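Side-chain contacts in MmoQ Response regulator (Methylococcus capsulatus, PDB 3LJX), which probably acts, as a full-length protein, as a diguanylate cyclase making c-di-GMP from GTP, the present chain being the piece that holds its HDOD domain: residues A48-I53 against G139-V144; P67-I72 against W192-V197; V71-D76 against P132-T137. One frame throughout, in Å; residues are numbered along the deposited sequence.

Contact 1 of 3, residues A48-I53 against G139-V144; sequences ALTGRI and GLLADV
Thr50 OG1 gives its hydrogen to the carbonyl oxygen of Asp46, just ahead of helix 47-58, and with that need met it can lie against a hydrocarbon: Leu140 CD2 sits 3.8 Å from Thr50 OG1. The two side chains reach toward each other tip to tip. The same leucine methyl is also close to the branch point, with Thr50 CB 4.0 Å from Leu140 CD2. Thr50 is turned so that CG2 lies opposite its backbone N and OG1 beside it (chi1 -67°), which turns the hydroxyl back to Asp46 O and sends the methyl across the gap. There Thr50 CG2 comes to 4.3 Å from Leu141 CD2. Leu140 CD2 thus touches both branches and CB of the threonine, and the methyl CG2 alone also reaches Leu141. A beta-branched residue with one polar and one methyl arm suits this buried place. Within the all-helical HDOD domain, the contact joins helix 47-58 to the C-terminal end of helix 132-141, near the centre of the chain. Helix 106-125 backs Leu140 through Ala117, and Ile43 of helix 36-43 touches Thr50. Gly51, the next residue, also faces helix 132-141, and its CA packs directly against the Trp192 ring at CZ3. A beta carbon at Gly51 would collide with that ring, which explains glycine here.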
loop_
_atom_site.group_PDB
_atom_site.type_symbol
_atom_site.label_atom_id
_atom_site.label_comp_id
_atom_site.label_asym_id
_atom_site.label_seq_id
_atom_site.Cartn_x
_atom_site.Cartn_y
_atom_site.Cartn_z
ATOM N N ALA A 48 3.782 -6.270 -2.329
ATOM C CA ALA A 48 4.920 -6.998 -1.744
ATOM C C ALA A 48 6.265 -6.555 -2.337
ATOM O O ALA A 48 7.154 -6.094 -1.608
ATOM C CB ALA A 48 4.749 -8.524 -1.886
ATOM N N LEU A 49 6.418 -6.688 -3.654
ATOM C CA LEU A 49 7.709 -6.403 -4.285
ATOM C C LEU A 49 8.069 -4.927 -4.165
ATOM O O LEU A 49 9.240 -4.573 -4.010
ATOM C CB LEU A 49 7.729 -6.850 -5.752
ATOM C CG LEU A 49 9.089 -6.736 -6.454
ATOM C CD1 LEU A 49 10.228 -7.433 -5.670
ATOM C CD2 LEU A 49 8.984 -7.288 -7.848
ATOM N N THR A 50 7.052 -4.067 -4.218
ATOM C CA THR A 50 7.262 -2.629 -4.052
ATOM C C THR A 50 7.825 -2.265 -2.676
ATOM O O THR A 50 8.770 -1.474 -2.563
ATOM C CB THR A 50 5.974 -1.864 -4.291
ATOM O OG1 THR A 50 5.612 -1.995 -5.675
ATOM C CG2 THR A 50 6.182 -0.417 -3.952
ATOM N N GLY A 51 7.243 -2.848 -1.634
ATOM C CA GLY A 51 7.777 -2.708 -0.288
ATOM C C GLY A 51 9.234 -3.145 -0.151
ATOM O O GLY A 51 10.051 -2.390 0.387
ATOM N N ARG A 52 9.563 -4.353 -0.623
ATOM C CA ARG A 52 10.927 -4.890 -0.532
ATOM C C ARG A 52 11.915 -3.936 -1.170
ATOM O O ARG A 52 12.975 -3.664 -0.622
ATOM C CB ARG A 52 11.050 -6.239 -1.255
ATOM C CG ARG A 52 10.637 -7.468 -0.464
ATOM C CD ARG A 52 11.037 -8.766 -1.209
ATOM N NE ARG A 52 12.458 -9.093 -1.046
ATOM C CZ ARG A 52 13.029 -10.211 -1.491
ATOM N NH1 ARG A 52 12.307 -11.120 -2.137
ATOM N NH2 ARG A 52 14.323 -10.423 -1.291
ATOM N N ILE A 53 11.554 -3.443 -2.352
ATOM C CA ILE A 53 12.415 -2.522 -3.087
ATOM C C ILE A 53 12.626 -1.210 -2.331
ATOM O O ILE A 53 13.753 -0.752 -2.194
ATOM C CB ILE A 53 11.882 -2.276 -4.517
ATOM C CG1 ILE A 53 12.069 -3.552 -5.344
ATOM C CG2 ILE A 53 12.620 -1.098 -5.175
ATOM C CD1 ILE A 53 11.227 -3.613 -6.590
ATOM N N GLY A 139 -0.746 4.950 -1.558
ATOM C CA GLY A 139 -2.069 4.399 -1.782
ATOM C C GLY A 139 -1.982 2.885 -1.925
ATOM O O GLY A 139 -2.738 2.138 -1.302
ATOM N N LEU A 140 -1.039 2.430 -2.742
ATOM C CA LEU A 140 -0.812 1.004 -2.927
ATOM C C LEU A 140 -0.637 0.269 -1.594
ATOM O O LEU A 140 -1.179 -0.835 -1.394
ATOM C CB LEU A 140 0.431 0.793 -3.792
ATOM C CG LEU A 140 0.773 -0.637 -4.196
ATOM C CD1 LEU A 140 -0.227 -1.153 -5.238
ATOM C CD2 LEU A 140 2.208 -0.725 -4.735
ATOM N N LEU A 141 0.105 0.896 -0.683
ATOM C CA LEU A 141 0.582 0.238 0.537
ATOM C C LEU A 141 -0.275 0.538 1.767
ATOM O O LEU A 141 -0.014 0.009 2.841
ATOM C CB LEU A 141 2.020 0.677 0.819
ATOM C CG LEU A 141 3.230 -0.106 0.288
ATOM C CD1 LEU A 141 2.874 -1.218 -0.717
ATOM C CD2 LEU A 141 4.310 0.833 -0.254
ATOM N N ALA A 142 -1.294 1.382 1.600
ATOM C CA ALA A 142 -2.089 1.922 2.715
ATOM C C ALA A 142 -2.638 0.909 3.738
ATOM O O ALA A 142 -2.969 1.281 4.876
ATOM C CB ALA A 142 -3.233 2.790 2.166
ATOM N N ASP A 143 -2.769 -0.357 3.344
ATOM C CA ASP A 143 -3.200 -1.382 4.301
ATOM C C ASP A 143 -2.438 -2.694 4.133
ATOM O O ASP A 143 -2.980 -3.791 4.327
ATOM C CB ASP A 143 -4.722 -1.594 4.277
ATOM C CG ASP A 143 -5.239 -2.023 2.922
ATOM O OD1 ASP A 143 -4.429 -2.246 1.994
ATOM O OD2 ASP A 143 -6.473 -2.129 2.781
ATOM N N VAL A 144 -1.159 -2.562 3.798
ATOM C CA VAL A 144 -0.296 -3.712 3.639
ATOM C C VAL A 144 -0.204 -4.530 4.939
ATOM O O VAL A 144 0.142 -5.707 4.914
ATOM C CB VAL A 144 1.111 -3.289 3.144
ATOM C CG1 VAL A 144 1.903 -2.604 4.265
ATOM C CG2 VAL A 144 1.857 -4.492 2.620
#

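Contact 2 of 3, residues P67-I72 against W192-V197; sequences PVASVI and WGFPQV
Apolar contact carries the meeting of Ala69 with Phe194. The methyl Ala69 CB lies 3.8 Å from Phe194 CE1 and 4.1 Å from Phe194 CZ, approaching the far corner of the ring obliquely. Although the CA-CB bond of Phe194 leaves in a direction away from residues 67-72, its ring swings back: CG stands opposite the carbonyl carbon and beside the backbone N (chi1 -76°), and the long flat group then extends to the alanine. Leu54 of helix 47-58 also packs on this ring, and Glu134 of helix 132-141 touches Ala69. A residue as small as alanine fits between such neighbours.

Side chain against backbone is the second kind of contact. Pro67 CB rests 3.9 Å from Gly193 O, near the surface, and here the two segments run closest, with Pro67 CA 6.1 Å from Gly193 CA. Gly193 has a phi of 116°, at which a beta carbon would be jammed against the preceding carbonyl oxygen; glycine avoids this.

Polar links between the two segments are indirect. Asn58 of helix 47-58 spans them with its amide, ND2 bonding to Trp192 O and OD1 to Val68 N. A separate hydrogen bond, between Ala69 O and Thr137 OG1, ties Ala69 to helix 132-141.

Within both segments helices begin or end. Ser70 is the N-cap of helix 71-78, its OG capping a backbone N in the first turn, and Pro195 holds the N-cap position of helix 196-204. Gly193 closes helix 181-191 in a Schellman motif, so the contact pairs two interhelical connections of the HDOD domain, one of them the classic glycine-terminated helix end.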
loop_
_atom_site.group_PDB
_atom_site.type_symbol
_atom_site.label_atom_id
_atom_site.label_comp_id
_atom_site.label_asym_id
_atom_site.label_seq_id
_atom_site.Cartn_x
_atom_site.Cartn_y
_atom_site.Cartn_z
ATOM N N PRO A 67 15.607 9.195 1.327
ATOM C CA PRO A 67 14.717 8.054 1.079
ATOM C C PRO A 67 13.936 8.227 -0.224
ATOM O O PRO A 67 13.801 9.354 -0.714
ATOM C CB PRO A 67 13.767 8.100 2.272
ATOM C CG PRO A 67 13.696 9.588 2.602
ATOM C CD PRO A 67 15.106 10.076 2.396
ATOM N N VAL A 68 13.456 7.112 -0.782
ATOM C CA VAL A 68 12.617 7.124 -1.979
ATOM C C VAL A 68 11.258 6.531 -1.640
ATOM O O VAL A 68 11.113 5.809 -0.645
ATOM C CB VAL A 68 13.250 6.319 -3.164
ATOM C CG1 VAL A 68 14.544 6.955 -3.618
ATOM C CG2 VAL A 68 13.473 4.869 -2.783
ATOM N N ALA A 69 10.272 6.830 -2.480
ATOM C CA ALA A 69 8.895 6.427 -2.247
ATOM C C ALA A 69 8.213 6.060 -3.564
ATOM O O ALA A 69 6.998 6.191 -3.706
ATOM C CB ALA A 69 8.128 7.550 -1.535
ATOM N N SER A 70 9.003 5.615 -4.532
ATOM C CA SER A 70 8.455 5.025 -5.745
ATOM C C SER A 70 9.479 4.074 -6.372
ATOM O O SER A 70 10.697 4.261 -6.228
ATOM C CB SER A 70 8.100 6.117 -6.745
ATOM O OG SER A 70 9.281 6.769 -7.173
ATOM N N VAL A 71 8.997 3.056 -7.079
ATOM C CA VAL A 71 9.917 2.127 -7.712
ATOM C C VAL A 71 10.856 2.870 -8.666
ATOM O O VAL A 71 12.057 2.597 -8.695
ATOM C CB VAL A 71 9.177 1.020 -8.448
ATOM C CG1 VAL A 71 10.160 -0.044 -8.939
ATOM C CG2 VAL A 71 8.125 0.404 -7.527
ATOM N N ILE A 72 10.327 3.829 -9.429
ATOM C CA ILE A 72 11.173 4.524 -10.406
ATOM C C ILE A 72 12.280 5.336 -9.703
ATOM O O ILE A 72 13.424 5.380 -10.167
ATOM C CB ILE A 72 10.361 5.396 -11.358
ATOM C CG1 ILE A 72 11.244 5.901 -12.501
ATOM C CG2 ILE A 72 9.725 6.553 -10.612
ATOM C CD1 ILE A 72 11.742 4.805 -13.414
ATOM N N TRP A 192 10.048 0.849 6.179
ATOM C CA TRP A 192 10.442 0.896 4.769
ATOM C C TRP A 192 10.903 2.278 4.303
ATOM O O TRP A 192 11.229 2.468 3.127
ATOM C CB TRP A 192 9.319 0.372 3.869
ATOM C CG TRP A 192 8.947 -1.025 4.196
ATOM C CD1 TRP A 192 9.626 -1.885 5.027
ATOM C CD2 TRP A 192 7.804 -1.738 3.728
ATOM N NE1 TRP A 192 8.971 -3.095 5.090
ATOM C CE2 TRP A 192 7.850 -3.031 4.299
ATOM C CE3 TRP A 192 6.742 -1.413 2.875
ATOM C CZ2 TRP A 192 6.877 -3.993 4.048
ATOM C CZ3 TRP A 192 5.777 -2.370 2.623
ATOM C CH2 TRP A 192 5.851 -3.646 3.206
ATOM N N GLY A 193 10.923 3.242 5.222
ATOM C CA GLY A 193 11.508 4.534 4.922
ATOM C C GLY A 193 10.608 5.757 4.929
ATOM O O GLY A 193 11.116 6.877 4.856
ATOM N N PHE A 194 9.292 5.573 5.018
ATOM C CA PHE A 194 8.381 6.720 4.977
ATOM C C PHE A 194 8.522 7.588 6.231
ATOM O O PHE A 194 8.539 7.086 7.347
ATOM C CB PHE A 194 6.924 6.261 4.811
ATOM C CG PHE A 194 6.580 5.821 3.408
ATOM C CD1 PHE A 194 6.115 6.739 2.473
ATOM C CD2 PHE A 194 6.716 4.493 3.023
ATOM C CE1 PHE A 194 5.791 6.340 1.185
ATOM C CE2 PHE A 194 6.402 4.088 1.735
ATOM C CZ PHE A 194 5.939 5.019 0.812
ATOM N N PRO A 195 8.626 8.903 6.055
ATOM C CA PRO A 195 8.705 9.758 7.248
ATOM C C PRO A 195 7.348 9.882 7.947
ATOM O O PRO A 195 6.301 9.641 7.339
ATOM C CB PRO A 195 9.150 11.110 6.674
ATOM C CG PRO A 195 8.590 11.127 5.277
ATOM C CD PRO A 195 8.649 9.678 4.801
ATOM N N GLN A 196 7.362 10.262 9.217
ATOM C CA GLN A 196 6.139 10.262 10.009
ATOM C C GLN A 196 4.966 11.091 9.445
ATOM O O GLN A 196 3.814 10.707 9.659
ATOM C CB GLN A 196 6.422 10.643 11.466
ATOM C CG GLN A 196 5.307 10.245 12.426
ATOM C CD GLN A 196 5.427 10.927 13.785
ATOM O OE1 GLN A 196 6.421 10.750 14.503
ATOM N NE2 GLN A 196 4.413 11.716 14.143
ATOM N N VAL A 197 5.215 12.200 8.737
ATOM C CA VAL A 197 4.063 12.970 8.214
ATOM C C VAL A 197 3.161 12.120 7.350
ATOM O O VAL A 197 1.944 12.268 7.399
ATOM C CB VAL A 197 4.400 14.231 7.361
ATOM C CG1 VAL A 197 4.551 15.451 8.236
ATOM C CG2 VAL A 197 5.585 13.986 6.408
#

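Contact 3 of 3, residues V71-D76 against P132-T137; sequences VIDAID and PKEAFT
Lys133 reaches from helix 132-141 to Asp73 and Ile72 on helix 71-78. The axes of the two short segments pass 10.6 Å apart at 113°, a wide spacing that a long side chain can span. From CB, which points toward the other helix, CG is set between the backbone N and the carbonyl carbon (chi1 66°), and beyond it the chain is extended. Lys133 CD is the first atom to touch: it packs 4.1 Å from the methyl Ile72 CG2, the two side chains crossing at about a right angle, and the same Lys133 CD lies 3.5 Å from Asp73 OD2. Next, Lys133 CE comes 3.4 Å from Asp73 OD2. At the tip, Lys133 NZ donates to Asp73 OD1 at 2.9 Å, a salt bridge that uses the syn lone pair of that oxygen.

The other carboxylate oxygen, Asp73 OD2, is bonded to Ser70 OG and accepts a hydrogen bond from a water whose oxygen is 2.6 Å from Asp73 OD2. That water also donates to Glu134 OE2, standing between two like charges whose nearest oxygens, Asp73 OD2 and Glu134 OE2, are 4.4 Å apart. A second water accepts from Val71 N, in the first helical turn, and donates to Thr137 OG1. With an alanine in place of Asp73 the Lys133 ammonium would probably lose its salt-bridge mate, and Ser70 OG this partner. At this partly exposed junction the lysine probably offsets the crowding of the two acids, and water completes the link between the helices.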
loop_
_atom_site.group_PDB
_atom_site.type_symbol
_atom_site.label_atom_id
_atom_site.label_comp_id
_atom_site.label_asym_id
_atom_site.label_seq_id
_atom_site.Cartn_x
_atom_site.Cartn_y
_atom_site.Cartn_z
ATOM N N VAL A 71 8.997 3.056 -7.079
ATOM C CA VAL A 71 9.917 2.127 -7.712
ATOM C C VAL A 71 10.856 2.870 -8.666
ATOM O O VAL A 71 12.057 2.597 -8.695
ATOM C CB VAL A 71 9.177 1.020 -8.448
ATOM C CG1 VAL A 71 10.160 -0.044 -8.939
ATOM C CG2 VAL A 71 8.125 0.404 -7.527
ATOM N N ILE A 72 10.327 3.829 -9.429
ATOM C CA ILE A 72 11.173 4.524 -10.406
ATOM C C ILE A 72 12.280 5.336 -9.703
ATOM O O ILE A 72 13.424 5.380 -10.167
ATOM C CB ILE A 72 10.361 5.396 -11.358
ATOM C CG1 ILE A 72 11.244 5.901 -12.501
ATOM C CG2 ILE A 72 9.725 6.553 -10.612
ATOM C CD1 ILE A 72 11.742 4.805 -13.414
ATOM N N ASP A 73 11.955 5.952 -8.568
ATOM C CA ASP A 73 12.988 6.644 -7.793
ATOM C C ASP A 73 14.000 5.677 -7.179
ATOM O O ASP A 73 15.192 5.983 -7.107
ATOM C CB ASP A 73 12.373 7.533 -6.722
ATOM C CG ASP A 73 11.612 8.700 -7.315
ATOM O OD1 ASP A 73 12.097 9.269 -8.326
ATOM O OD2 ASP A 73 10.527 9.038 -6.781
ATOM N N ALA A 74 13.535 4.512 -6.742
ATOM C CA ALA A 74 14.474 3.510 -6.239
ATOM C C ALA A 74 15.467 3.112 -7.344
ATOM O O ALA A 74 16.683 3.021 -7.113
ATOM C CB ALA A 74 13.732 2.289 -5.702
ATOM N N ILE A 75 14.948 2.894 -8.549
ATOM C CA ILE A 75 15.794 2.527 -9.676
ATOM C C ILE A 75 16.861 3.595 -9.937
ATOM O O ILE A 75 18.044 3.274 -10.031
ATOM C CB ILE A 75 14.975 2.310 -10.950
ATOM C CG1 ILE A 75 14.156 1.028 -10.845
ATOM C CG2 ILE A 75 15.892 2.215 -12.144
ATOM C CD1 ILE A 75 13.317 0.753 -12.089
ATOM N N ASP A 76 16.446 4.859 -10.040
ATOM C CA ASP A 76 17.395 5.965 -10.226
ATOM C C ASP A 76 18.451 5.956 -9.130
ATOM O O ASP A 76 19.604 6.280 -9.372
ATOM C CB ASP A 76 16.688 7.328 -10.200
ATOM C CG ASP A 76 15.645 7.477 -11.298
ATOM O OD1 ASP A 76 15.650 6.659 -12.247
ATOM O OD2 ASP A 76 14.814 8.415 -11.204
ATOM N N PRO A 132 2.740 12.985 -6.976
ATOM C CA PRO A 132 1.772 11.904 -7.279
ATOM C C PRO A 132 2.388 10.508 -7.381
ATOM O O PRO A 132 1.765 9.532 -6.950
ATOM C CB PRO A 132 1.147 12.342 -8.609
ATOM C CG PRO A 132 1.271 13.891 -8.573
ATOM C CD PRO A 132 2.578 14.168 -7.849
ATOM N N LYS A 133 3.592 10.394 -7.919
ATOM C CA LYS A 133 4.230 9.076 -7.974
ATOM C C LYS A 133 4.488 8.511 -6.571
ATOM O O LYS A 133 4.416 7.294 -6.363
ATOM C CB LYS A 133 5.527 9.109 -8.788
ATOM C CG LYS A 133 6.646 9.939 -8.184
ATOM C CD LYS A 133 7.938 9.833 -9.034
ATOM C CE LYS A 133 8.796 11.093 -8.869
ATOM N NZ LYS A 133 10.119 11.009 -9.570
ATOM N N GLU A 134 4.778 9.395 -5.611
ATOM C CA GLU A 134 4.987 8.972 -4.226
ATOM C C GLU A 134 3.635 8.675 -3.569
ATOM O O GLU A 134 3.517 7.749 -2.750
ATOM C CB GLU A 134 5.766 10.040 -3.447
ATOM C CG GLU A 134 7.170 10.302 -4.032
ATOM C CD GLU A 134 7.963 11.362 -3.253
ATOM O OE1 GLU A 134 7.342 12.208 -2.574
ATOM O OE2 GLU A 134 9.215 11.344 -3.317
ATOM N N ALA A 135 2.617 9.461 -3.938
ATOM C CA ALA A 135 1.270 9.253 -3.423
ATOM C C ALA A 135 0.720 7.914 -3.913
ATOM O O ALA A 135 0.065 7.190 -3.157
ATOM C CB ALA A 135 0.337 10.412 -3.840
ATOM N N PHE A 136 0.985 7.590 -5.178
ATOM C CA PHE A 136 0.538 6.318 -5.742
ATOM C C PHE A 136 0.993 5.182 -4.832
ATOM O O PHE A 136 0.211 4.318 -4.426
ATOM C CB PHE A 136 1.140 6.115 -7.128
ATOM C CG PHE A 136 0.852 4.770 -7.715
ATOM C CD1 PHE A 136 1.554 3.646 -7.284
ATOM C CD2 PHE A 136 -0.117 4.618 -8.702
ATOM C CE1 PHE A 136 1.296 2.390 -7.827
ATOM C CE2 PHE A 136 -0.389 3.365 -9.243
ATOM C CZ PHE A 136 0.324 2.248 -8.809
ATOM N N THR A 137 2.279 5.222 -4.509
ATOM C CA THR A 137 2.913 4.209 -3.697
ATOM C C THR A 137 2.280 4.114 -2.322
ATOM O O THR A 137 2.002 3.013 -1.834
ATOM C CB THR A 137 4.422 4.493 -3.561
ATOM O OG1 THR A 137 4.994 4.604 -4.868
ATOM C CG2 THR A 137 5.118 3.366 -2.819
HETATM O O HOH W 1 6.210 3.085 -6.936
HETATM O O HOH W 2 10.629 9.188 -4.152
#

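Contact 1 is core, close to the centre of the chain, its touching residues all buried; contact 2 is partly buried and contact 3 lies at the surface, the centre of each about 12 Å from that of the chain. Their chemistry follows this order: methyl packing inside, then apolar and backbone contacts between connections, then charges and water outside. Contacts 1 and 3 both use helix 132-141, at opposite ends, while contacts 2 and 3 share Val71 and Ile72 of helix 71-78. Helix 47-58 binds the set together: Ile53 CG2 lies 3.6 Å from Ala74 CB, and Thr50 touches Val71 and Thr137. Trp192 of contact 2 packs on Leu141 and Val144 of contact 1.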